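Long-range contacts in xenavidin (Xenopus tropicalis, PDB 2UZ2), which binds biotin at one end of an eight-stranded beta-barrel and assembles as a tetramer, as avidins do: residues R47-T52 against V67-S72; S74-T79 against W96-S101; E89-T94 against A116-R121. All coordinates share one frame; numbering follows the deposited sequence. Where two conformers were deposited one is given.

All three interactions belong to one closed antiparallel barrel. Interactions 1 and 2 both touch biotin, and their centres lie 11 Å apart. They meet directly, because strands 62-68 and 75-84 are neighbours. Trp-69 NE1 sits 2.9 Å from Thr-76 OG1, a probable hydrogen bond that ties the two walls of the pocket together. Interaction 3 uses the other half of strand 90-99, with its centre 18 Å from that of interaction 2. Asn-117 OD1 lies 3.0 Å from Trp-96 NE1, so interaction 3 probably helps to fix a pocket tryptophan. Interactions 1 and 3 do not touch; their nearest atoms are about 8 Å apart.

Interaction 1 of 3, residues R47-T52 against V67-S72; sequences RISPLT and VHWAFS. With BTN (biotin), chain D.
Ser-49 and Ala-70 are joined by a side-chain to backbone hydrogen bond. Ser-49 OG accepts from Ala-70 N at 2.9 Å, with 160° at the hydrogen. The same hydroxyl donates to Arg-47 O, 3.0 Å from OG, so two bonds grip this buried oxygen. OG is turned anti to its own carbonyl carbon (chi1 -61°), which puts it in place for both bonds. Phe-71 CD2 meets the backbone N and O of Arg-47, and Phe-71 CE2 comes near Ser-49 OG. Further along, His-68 N donates to Pro-50 O at 3.0 Å, almost straight. Next comes the antiparallel, non-hydrogen-bonded pair of Leu-51 and Val-67, where Leu-51 CB meets Val-67 CG2 at 3.9 Å. This is the tight part of the contact.

The biotin side continues from it. Trp-69 is sandwiched: Val-67 CG1 lies 3.5 Å above one face, toward the rim, and biotin C9 lies 3.9 Å above the centre of the opposite face. Phe-71 CZ also approaches biotin C9, at 3.9 Å. Ser-72 OG donates to biotin O11 at 3.0 Å. Phe-71 thus packs on the aliphatic tail of biotin and Ser-72 binds its carboxylate.

The outer side is looser. Arg-47 and Ile-48 are exposed, and their side chains do not meet the other segment. Ala-70, also exposed, rests its CB near Ile-48 O. The second subunit packs against the Pro-50 and His-68 flank with its Tyr-54. Lys-56 of that subunit bonds to His-68 ND1 and Trp-69 O.

The contact is the open end of the hairpin of strands 49-55 and 62-68. Strand 30-36 borders it on one side, through Tyr-35 and Gly-33, and strand 75-84 borders it on the other, through Thr-76.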
loop_
_atom_site.group_PDB
_atom_site.type_symbol
_atom_site.label_atom_id
_atom_site.label_comp_id
_atom_site.label_asym_id
_atom_site.label_seq_id
_atom_site.Cartn_x
_atom_site.Cartn_y
_atom_site.Cartn_z
ATOM N N ARG B 47 16.120 -13.670 14.323
ATOM C CA ARG B 47 17.392 -13.087 14.777
ATOM C C ARG B 47 17.485 -11.654 14.354
ATOM O O ARG B 47 16.831 -11.231 13.387
ATOM C CB ARG B 47 18.635 -13.871 14.302
ATOM C CG ARG B 47 18.885 -15.140 15.170
ATOM C CD ARG B 47 20.273 -15.795 14.961
ATOM N NE ARG B 47 20.306 -17.139 15.542
ATOM C CZ ARG B 47 19.640 -18.177 15.035
ATOM N NH1 ARG B 47 18.938 -18.029 13.925
ATOM N NH2 ARG B 47 19.680 -19.360 15.625
ATOM N N ILE B 48 18.278 -10.899 15.115
ATOM C CA ILE B 48 18.555 -9.496 14.805
ATOM C C ILE B 48 19.011 -9.437 13.350
ATOM O O ILE B 48 19.829 -10.293 12.918
ATOM C CB ILE B 48 19.669 -8.968 15.720
ATOM C CG1 ILE B 48 19.243 -9.064 17.189
ATOM C CG2 ILE B 48 20.021 -7.549 15.351
ATOM C CD1 ILE B 48 20.320 -8.667 18.183
ATOM N N SER B 49 18.485 -8.453 12.613
ATOM C CA SER B 49 18.757 -8.305 11.194
ATOM C C SER B 49 19.237 -6.904 10.866
ATOM O O SER B 49 18.842 -5.945 11.518
ATOM C CB SER B 49 17.478 -8.660 10.396
ATOM O OG SER B 49 17.102 -10.028 10.653
ATOM N N PRO B 50 20.135 -6.780 9.881
ATOM C CA PRO B 50 20.685 -5.461 9.584
ATOM C C PRO B 50 19.767 -4.566 8.756
ATOM O O PRO B 50 18.937 -5.052 7.997
ATOM C CB PRO B 50 21.925 -5.799 8.770
ATOM C CG PRO B 50 21.529 -7.083 8.010
ATOM C CD PRO B 50 20.720 -7.843 9.040
ATOM N N LEU B 51 19.982 -3.252 8.852
ATOM C CA LEU B 51 19.241 -2.324 8.019
ATOM C C LEU B 51 20.146 -1.209 7.533
ATOM O O LEU B 51 21.174 -0.904 8.178
ATOM C CB LEU B 51 18.060 -1.707 8.793
ATOM C CG LEU B 51 18.386 -0.768 9.974
ATOM C CD1 LEU B 51 18.465 0.707 9.607
ATOM C CD2 LEU B 51 17.315 -0.954 11.027
ATOM N N THR B 52 19.731 -0.601 6.424
ATOM C CA THR B 52 20.406 0.608 5.885
ATOM C C THR B 52 19.313 1.538 5.374
ATOM O O THR B 52 18.273 1.070 4.862
ATOM C CB THR B 52 21.352 0.284 4.702
ATOM O OG1 THR B 52 22.177 1.430 4.426
ATOM C CG2 THR B 52 20.557 -0.061 3.421
ATOM N N VAL B 67 15.216 -3.604 5.721
ATOM C CA VAL B 67 15.737 -4.620 6.624
ATOM C C VAL B 67 15.994 -5.870 5.817
ATOM O O VAL B 67 15.134 -6.326 5.084
ATOM C CB VAL B 67 14.782 -4.919 7.795
ATOM C CG1 VAL B 67 15.301 -6.092 8.623
ATOM C CG2 VAL B 67 14.682 -3.686 8.702
ATOM N N HIS B 68 17.201 -6.405 5.941
ATOM C CA HIS B 68 17.627 -7.632 5.245
ATOM C C HIS B 68 17.497 -8.800 6.228
ATOM O O HIS B 68 18.437 -9.141 6.921
ATOM C CB HIS B 68 19.074 -7.397 4.801
ATOM C CG HIS B 68 19.710 -8.521 4.037
ATOM N ND1 HIS B 68 19.009 -9.545 3.445
ATOM C CD2 HIS B 68 21.012 -8.729 3.730
ATOM C CE1 HIS B 68 19.862 -10.377 2.859
ATOM N NE2 HIS B 68 21.080 -9.875 2.986
ATOM N N TRP B 69 16.305 -9.399 6.292
ATOM C CA TRP B 69 16.029 -10.389 7.347
ATOM C C TRP B 69 17.068 -11.492 7.272
ATOM O O TRP B 69 17.269 -12.087 6.204
ATOM C CB TRP B 69 14.622 -10.991 7.184
ATOM C CG TRP B 69 13.565 -9.937 7.257
ATOM C CD1 TRP B 69 12.790 -9.493 6.225
ATOM C CD2 TRP B 69 13.188 -9.170 8.413
ATOM N NE1 TRP B 69 11.938 -8.494 6.663
ATOM C CE2 TRP B 69 12.173 -8.271 8.005
ATOM C CE3 TRP B 69 13.620 -9.154 9.754
ATOM C CZ2 TRP B 69 11.555 -7.357 8.892
ATOM C CZ3 TRP B 69 13.022 -8.228 10.640
ATOM C CH2 TRP B 69 11.995 -7.356 10.208
ATOM N N ALA B 70 17.645 -11.813 8.428
ATOM C CA ALA B 70 18.722 -12.782 8.515
ATOM C C ALA B 70 18.243 -14.231 8.531
ATOM O O ALA B 70 19.058 -15.159 8.439
ATOM C CB ALA B 70 19.577 -12.471 9.771
ATOM N N PHE B 71 16.927 -14.439 8.624
ATOM C CA PHE B 71 16.368 -15.753 8.938
ATOM C C PHE B 71 15.302 -16.185 7.923
ATOM O O PHE B 71 14.652 -17.225 8.091
ATOM C CB PHE B 71 15.801 -15.735 10.368
ATOM C CG PHE B 71 14.794 -14.651 10.593
ATOM C CD1 PHE B 71 13.449 -14.867 10.338
ATOM C CD2 PHE B 71 15.210 -13.405 11.060
ATOM C CE1 PHE B 71 12.511 -13.862 10.520
ATOM C CE2 PHE B 71 14.315 -12.383 11.232
ATOM C CZ PHE B 71 12.958 -12.581 10.967
ATOM N N SER B 72 15.125 -15.390 6.871
ATOM C CA SER B 72 14.130 -15.701 5.831
ATOM C C SER B 72 14.556 -15.083 4.501
ATOM O O SER B 72 15.515 -14.285 4.476
ATOM C CB SER B 72 12.744 -15.172 6.228
ATOM O OG SER B 72 12.682 -13.808 5.975
HETATM C C11 BTN D . 9.655 -13.130 7.543
HETATM O O11 BTN D . 9.736 -13.611 6.389
HETATM O O12 BTN D . 8.969 -13.756 8.388
HETATM C C10 BTN D . 10.362 -11.841 7.919
HETATM C C9 BTN D . 9.782 -11.201 9.175
HETATM C C8 BTN D . 8.679 -10.187 8.821
HETATM C C7 BTN D . 8.438 -9.164 9.917
HETATM C C2 BTN D . 7.360 -8.138 9.540
HETATM S S1 BTN D . 7.917 -7.081 8.373
HETATM C C6 BTN D . 6.693 -5.804 8.841
HETATM C C5 BTN D . 6.201 -6.005 10.264
HETATM N N1 BTN D . 6.735 -5.067 11.256
HETATM C C3 BTN D . 7.418 -5.729 12.202
HETATM O O3 BTN D . 7.800 -5.230 13.461
HETATM N N2 BTN D . 7.659 -6.976 11.805
HETATM C C4 BTN D . 6.765 -7.348 10.718
#

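Interaction 2 of 3, residues S74-T79 against W96-S101; sequences SITVWT and WLLRSS. With BTN (biotin), chain D.
Trp-78 and Trp-96 lie side by side and point the same way. Trp-96 CB stands over one face of the Trp-78 indole, 3.7 Å from the centroid of its five-membered ring, in a CH-pi contact. Thr-76 CG2 touches the same face, 3.4 Å above the plane, also toward the rim. The two five-membered rings are inclined at 54°, an oblique pairing. Trp-96 turns one face to biotin: C6 lies 3.5 Å above the centre of the ring. Leu-98 N is at its edge, in the ring plane. Trp-96 CG sits between its own backbone N and carbonyl carbon (chi1 50°), which swings the indole away from the neighbouring strand and over the ligand. The bond from Trp-96 NE1 to Asn-117 helps to fix the rotation of the indole.

These residues are part of the hairpin of strands 75-84 and 90-99 in the avidin barrel. Ile-75 with Arg-99 and Val-77 with Leu-97 are its hydrogen-bonded pairs. Each pair is joined by two backbone bonds, among them Arg-99 N to Ile-75 O at 2.8 Å. The pairs Thr-76 with Leu-98 and Trp-78 with Trp-96 face the biotin. Trp-109 of the third subunit packs on Trp-96 and Leu-98, and probably completes the pocket wall as the corresponding tryptophan does in avidin.

Thr-76 OG1, steadied by Trp-69, comes 3.1 Å from biotin S1 and 3.2 Å from Leu-98 CD1. Leu-98 CD2 faces the sulfur too. At the open end Ser-74 OG donates to biotin O11 at 2.8 Å. A water donates to the same hydroxyl and accepts from Ser-101 N, bridging the two segments. On the other face of the sheet Val-77 CG2 packs on Leu-97 CB, while Arg-99 reaches Gln-81 of the second subunit.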
loop_
_atom_site.group_PDB
_atom_site.type_symbol
_atom_site.label_atom_id
_atom_site.label_comp_id
_atom_site.label_asym_id
_atom_site.label_seq_id
_atom_site.Cartn_x
_atom_site.Cartn_y
_atom_site.Cartn_z
ATOM N N SER B 74 12.723 -13.048 2.821
ATOM C CA SER B 74 11.927 -11.814 2.711
ATOM C C SER B 74 12.746 -10.542 2.867
ATOM O O SER B 74 13.897 -10.574 3.319
ATOM C CB SER B 74 10.859 -11.796 3.810
ATOM O OG SER B 74 10.016 -12.932 3.690
ATOM N N ILE B 75 12.161 -9.413 2.475
ATOM C CA ILE B 75 12.749 -8.083 2.679
ATOM C C ILE B 75 11.596 -7.197 3.123
ATOM O O ILE B 75 10.450 -7.430 2.726
ATOM C CB ILE B 75 13.310 -7.502 1.353
ATOM C CG1 ILE B 75 14.565 -8.262 0.852
ATOM C CG2 ILE B 75 13.545 -5.990 1.509
ATOM C CD1 ILE B 75 15.847 -8.024 1.675
ATOM N N THR B 76 11.865 -6.249 4.012
ATOM C CA THR B 76 10.840 -5.244 4.343
ATOM C C THR B 76 11.453 -3.862 4.232
ATOM O O THR B 76 12.618 -3.672 4.617
ATOM C CB THR B 76 10.282 -5.432 5.754
ATOM O OG1 THR B 76 9.796 -6.776 5.886
ATOM C CG2 THR B 76 9.137 -4.427 6.044
ATOM N N VAL B 77 10.666 -2.934 3.698
ATOM C CA VAL B 77 11.067 -1.511 3.641
ATOM C C VAL B 77 10.062 -0.703 4.435
ATOM O O VAL B 77 8.877 -1.018 4.441
ATOM C CB VAL B 77 11.206 -0.965 2.188
ATOM C CG1 VAL B 77 12.412 -1.657 1.445
ATOM C CG2 VAL B 77 9.895 -1.131 1.356
ATOM N N TRP B 78 10.561 0.323 5.125
ATOM C CA TRP B 78 9.708 1.275 5.851
ATOM C C TRP B 78 10.021 2.673 5.376
ATOM O O TRP B 78 11.186 3.012 5.103
ATOM C CB TRP B 78 10.054 1.297 7.341
ATOM C CG TRP B 78 9.553 0.156 8.195
ATOM C CD1 TRP B 78 8.530 0.212 9.102
ATOM C CD2 TRP B 78 10.140 -1.144 8.339
ATOM N NE1 TRP B 78 8.436 -0.968 9.801
ATOM C CE2 TRP B 78 9.403 -1.823 9.340
ATOM C CE3 TRP B 78 11.211 -1.809 7.706
ATOM C CZ2 TRP B 78 9.698 -3.136 9.727
ATOM C CZ3 TRP B 78 11.512 -3.108 8.100
ATOM C CH2 TRP B 78 10.773 -3.758 9.083
ATOM N N THR B 79 8.998 3.514 5.355
ATOM C CA THR B 79 9.233 4.960 5.183
ATOM C C THR B 79 8.281 5.751 6.070
ATOM O O THR B 79 7.128 5.337 6.316
ATOM C CB THR B 79 9.174 5.395 3.699
ATOM O OG1 THR B 79 9.604 6.749 3.584
ATOM C CG2 THR B 79 7.758 5.320 3.107
ATOM N N TRP B 96 5.003 0.369 5.778
ATOM C CA TRP B 96 5.977 -0.601 5.329
ATOM C C TRP B 96 5.444 -1.505 4.230
ATOM O O TRP B 96 4.236 -1.648 4.105
ATOM C CB TRP B 96 6.500 -1.482 6.507
ATOM C CG TRP B 96 5.434 -2.104 7.388
ATOM C CD1 TRP B 96 4.989 -1.632 8.580
ATOM C CD2 TRP B 96 4.720 -3.315 7.148
ATOM N NE1 TRP B 96 4.018 -2.463 9.113
ATOM C CE2 TRP B 96 3.836 -3.513 8.255
ATOM C CE3 TRP B 96 4.721 -4.257 6.114
ATOM C CZ2 TRP B 96 2.981 -4.620 8.354
ATOM C CZ3 TRP B 96 3.831 -5.372 6.213
ATOM C CH2 TRP B 96 3.004 -5.537 7.326
ATOM N N LEU B 97 6.356 -2.070 3.435
ATOM C CA LEU B 97 6.001 -3.133 2.484
ATOM C C LEU B 97 6.892 -4.309 2.822
ATOM O O LEU B 97 8.112 -4.151 2.928
ATOM C CB LEU B 97 6.297 -2.675 1.040
ATOM C CG LEU B 97 5.453 -1.530 0.466
ATOM C CD1 LEU B 97 6.056 -1.030 -0.898
ATOM C CD2 LEU B 97 3.973 -1.981 0.321
ATOM N N LEU B 98 6.272 -5.479 2.963
ATOM C CA LEU B 98 6.971 -6.732 3.231
ATOM C C LEU B 98 6.892 -7.609 1.986
ATOM O O LEU B 98 5.804 -8.018 1.550
ATOM C CB LEU B 98 6.309 -7.419 4.426
ATOM C CG LEU B 98 6.545 -8.913 4.668
ATOM C CD1 LEU B 98 7.999 -9.270 4.831
ATOM C CD2 LEU B 98 5.733 -9.325 5.901
ATOM N N ARG B 99 8.066 -7.846 1.408
ATOM C CA ARG B 99 8.194 -8.682 0.229
ATOM C C ARG B 99 8.530 -10.105 0.606
ATOM O O ARG B 99 9.555 -10.343 1.254
ATOM C CB ARG B 99 9.293 -8.130 -0.702
ATOM C CG ARG B 99 9.505 -9.034 -1.923
ATOM C CD ARG B 99 8.337 -8.914 -2.905
ATOM N NE ARG B 99 8.224 -10.100 -3.756
ATOM C CZ ARG B 99 7.630 -10.106 -4.951
ATOM N NH1 ARG B 99 7.132 -8.977 -5.450
ATOM N NH2 ARG B 99 7.532 -11.233 -5.644
ATOM N N SER B 100 7.696 -11.046 0.184
ATOM C CA SER B 100 8.074 -12.446 0.359
ATOM C C SER B 100 8.608 -13.021 -0.937
ATOM O O SER B 100 8.266 -12.565 -2.036
ATOM C CB SER B 100 6.923 -13.280 0.897
ATOM O OG SER B 100 5.724 -12.980 0.220
ATOM N N SER B 101 9.464 -14.027 -0.802
ATOM C CA SER B 101 10.020 -14.680 -1.954
ATOM C C SER B 101 9.053 -15.690 -2.580
ATOM O O SER B 101 8.688 -16.710 -1.971
ATOM C CB SER B 101 11.349 -15.328 -1.561
ATOM O OG SER B 101 11.845 -16.064 -2.644
HETATM C C11 BTN D . 9.655 -13.130 7.543
HETATM O O11 BTN D . 9.736 -13.611 6.389
HETATM O O12 BTN D . 8.969 -13.756 8.388
HETATM C C10 BTN D . 10.362 -11.841 7.919
HETATM C C9 BTN D . 9.782 -11.201 9.175
HETATM C C8 BTN D . 8.679 -10.187 8.821
HETATM C C7 BTN D . 8.438 -9.164 9.917
HETATM C C2 BTN D . 7.360 -8.138 9.540
HETATM S S1 BTN D . 7.917 -7.081 8.373
HETATM C C6 BTN D . 6.693 -5.804 8.841
HETATM C C5 BTN D . 6.201 -6.005 10.264
HETATM N N1 BTN D . 6.735 -5.067 11.256
HETATM C C3 BTN D . 7.418 -5.729 12.202
HETATM O O3 BTN D . 7.800 -5.230 13.461
HETATM N N2 BTN D . 7.659 -6.976 11.805
HETATM C C4 BTN D . 6.765 -7.348 10.718
HETATM O O HOH W 1 9.986 -14.931 1.770
#

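Interaction 3 of 3, residues E89-T94 against A116-R121; sequences EEILHT and ANTFTR
Leu-92 and Phe-119 form an antiparallel hydrogen-bonded pair, as do Thr-94 and Asn-117, on strands whose directions differ by 164°. Thr-94 OG1 adds a further bond to Asn-117 O, 2.7 Å away, so this carbonyl oxygen accepts both N-H and O-H of Thr-94. The same OG1 lies in plane at the edge of the Phe-119 ring. Leu-92 CB packs on Phe-119 CB at 4.0 Å. Toward the outside, His-93 ND1 and Thr-118 OG1 are hydrogen-bonded at 2.7 Å. His-93 NE2 continues to Glu-105 of the second subunit.

Glu-90 and Arg-121 form a side-on salt bridge. Arg-121 NE donates to Glu-90 OE1 at 2.8 Å, nearly in the guanidinium plane but from above the carboxylate plane. Arg-121 NH2 donates to Glu-90 OE2 at 3.3 Å. Arg-121 NH2 and NH1 also bond Gln-9 O and Gln-11 O. An alanine in place of Arg-121 would probably leave the Glu-90 carboxylate without its charged mate and lose the bonds to Gln-9 and Gln-11. A water links Glu-90 O to Arg-121 N.

Strand 75-84 flanks strand 90-99. Strand 112-121, the last, pairs with the first, 10-14, through Thr-120 and Arg-13 and closes the barrel, where Trp-12 makes a cation-pi contact with Arg-121.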
loop_
_atom_site.group_PDB
_atom_site.type_symbol
_atom_site.label_atom_id
_atom_site.label_comp_id
_atom_site.label_asym_id
_atom_site.label_seq_id
_atom_site.Cartn_x
_atom_site.Cartn_y
_atom_site.Cartn_z
ATOM N N GLU B 89 7.052 14.028 23.218
ATOM C CA GLU B 89 7.814 12.790 22.970
ATOM C C GLU B 89 7.918 12.505 21.478
ATOM O O GLU B 89 6.975 12.788 20.730
ATOM C CB GLU B 89 7.151 11.606 23.671
ATOM C CG GLU B 89 7.096 11.760 25.203
ATOM C CD GLU B 89 6.028 10.890 25.835
ATOM O OE1 GLU B 89 5.220 10.294 25.091
ATOM O OE2 GLU B 89 5.993 10.808 27.083
ATOM N N GLU B 90 9.055 11.932 21.068
ATOM C CA GLU B 90 9.355 11.649 19.659
ATOM C C GLU B 90 8.574 10.439 19.208
ATOM O O GLU B 90 8.463 9.428 19.945
ATOM C CB GLU B 90 10.830 11.313 19.430
ATOM C CG GLU B 90 11.847 12.228 20.001
ATOM C CD GLU B 90 13.176 11.511 20.214
ATOM O OE1 GLU B 90 13.329 10.823 21.244
ATOM O OE2 GLU B 90 14.065 11.636 19.363
ATOM N N ILE B 91 8.007 10.532 18.001
ATOM C CA ILE B 91 7.247 9.423 17.429
ATOM C C ILE B 91 7.576 9.285 15.944
ATOM O O ILE B 91 7.687 10.294 15.239
ATOM C CB ILE B 91 5.705 9.592 17.635
ATOM C CG1 ILE B 91 5.369 9.799 19.125
ATOM C CG2 ILE B 91 4.929 8.419 17.028
ATOM C CD1 ILE B 91 3.897 9.619 19.467
ATOM N N LEU B 92 7.748 8.053 15.483
ATOM C CA LEU B 92 7.979 7.839 14.065
ATOM C C LEU B 92 6.709 7.211 13.517
ATOM O O LEU B 92 6.360 6.087 13.925
ATOM C CB LEU B 92 9.145 6.888 13.819
ATOM C CG LEU B 92 10.433 7.124 14.600
ATOM C CD1 LEU B 92 11.475 6.081 14.230
ATOM C CD2 LEU B 92 10.946 8.513 14.293
ATOM N N HIS B 93 6.040 7.911 12.605
ATOM C CA HIS B 93 4.933 7.342 11.840
ATOM C C HIS B 93 5.452 6.718 10.565
ATOM O O HIS B 93 6.018 7.406 9.728
ATOM C CB HIS B 93 3.862 8.398 11.499
ATOM C CG HIS B 93 3.089 8.887 12.678
ATOM N ND1 HIS B 93 2.380 8.045 13.506
ATOM C CD2 HIS B 93 2.847 10.138 13.121
ATOM C CE1 HIS B 93 1.782 8.757 14.445
ATOM N NE2 HIS B 93 2.056 10.031 14.238
ATOM N N THR B 94 5.215 5.414 10.390
ATOM C CA THR B 94 5.738 4.674 9.252
ATOM C C THR B 94 4.675 3.830 8.556
ATOM O O THR B 94 3.668 3.441 9.135
ATOM C CB THR B 94 6.866 3.686 9.650
ATOM O OG1 THR B 94 6.325 2.538 10.310
ATOM C CG2 THR B 94 7.949 4.424 10.567
ATOM N N ALA B 116 1.194 -0.463 8.655
ATOM C CA ALA B 116 1.628 0.813 9.276
ATOM C C ALA B 116 2.160 0.494 10.657
ATOM O O ALA B 116 1.590 -0.366 11.350
ATOM C CB ALA B 116 0.422 1.738 9.403
ATOM N N ASN B 117 3.176 1.221 11.115
ATOM C CA ASN B 117 3.433 1.174 12.544
ATOM C C ASN B 117 3.950 2.490 13.030
ATOM O O ASN B 117 4.582 3.235 12.261
ATOM C CB ASN B 117 4.475 0.122 12.872
ATOM C CG ASN B 117 3.882 -1.264 13.003
ATOM O OD1 ASN B 117 4.022 -2.047 12.083
ATOM N ND2 ASN B 117 3.175 -1.562 14.126
ATOM N N THR B 118 3.677 2.771 14.294
ATOM C CA THR B 118 4.281 3.946 14.931
ATOM C C THR B 118 5.323 3.449 15.944
ATOM O O THR B 118 5.084 2.481 16.698
ATOM C CB THR B 118 3.224 4.898 15.579
ATOM O OG1 THR B 118 2.448 5.546 14.545
ATOM C CG2 THR B 118 3.884 5.965 16.422
ATOM N N PHE B 119 6.478 4.100 15.942
ATOM C CA PHE B 119 7.564 3.757 16.872
ATOM C C PHE B 119 7.715 4.848 17.916
ATOM O O PHE B 119 7.593 6.015 17.591
ATOM C CB PHE B 119 8.896 3.582 16.132
ATOM C CG PHE B 119 8.931 2.381 15.219
ATOM C CD1 PHE B 119 9.525 1.192 15.629
ATOM C CD2 PHE B 119 8.396 2.454 13.925
ATOM C CE1 PHE B 119 9.560 0.082 14.771
ATOM C CE2 PHE B 119 8.458 1.356 13.060
ATOM C CZ PHE B 119 9.066 0.173 13.491
ATOM N N THR B 120 7.989 4.460 19.165
ATOM C CA THR B 120 8.259 5.422 20.230
ATOM C C THR B 120 9.563 5.027 20.935
ATOM O O THR B 120 10.133 3.973 20.671
ATOM C CB THR B 120 7.155 5.427 21.271
ATOM O OG1 THR B 120 7.049 4.115 21.832
ATOM C CG2 THR B 120 5.807 5.807 20.630
ATOM N N ARG B 121 10.031 5.869 21.837
ATOM C CA ARG B 121 11.173 5.492 22.672
ATOM C C ARG B 121 10.769 4.464 23.714
ATOM O O ARG B 121 9.576 4.301 24.037
ATOM C CB ARG B 121 11.772 6.724 23.338
ATOM C CG ARG B 121 12.262 7.716 22.344
ATOM C CD ARG B 121 13.316 7.115 21.499
ATOM N NE ARG B 121 14.095 8.156 20.850
ATOM C CZ ARG B 121 15.209 7.926 20.168
ATOM N NH1 ARG B 121 15.671 6.684 20.063
ATOM N NH2 ARG B 121 15.868 8.942 19.613
HETATM O O HOH W 2 8.670 8.428 22.381
#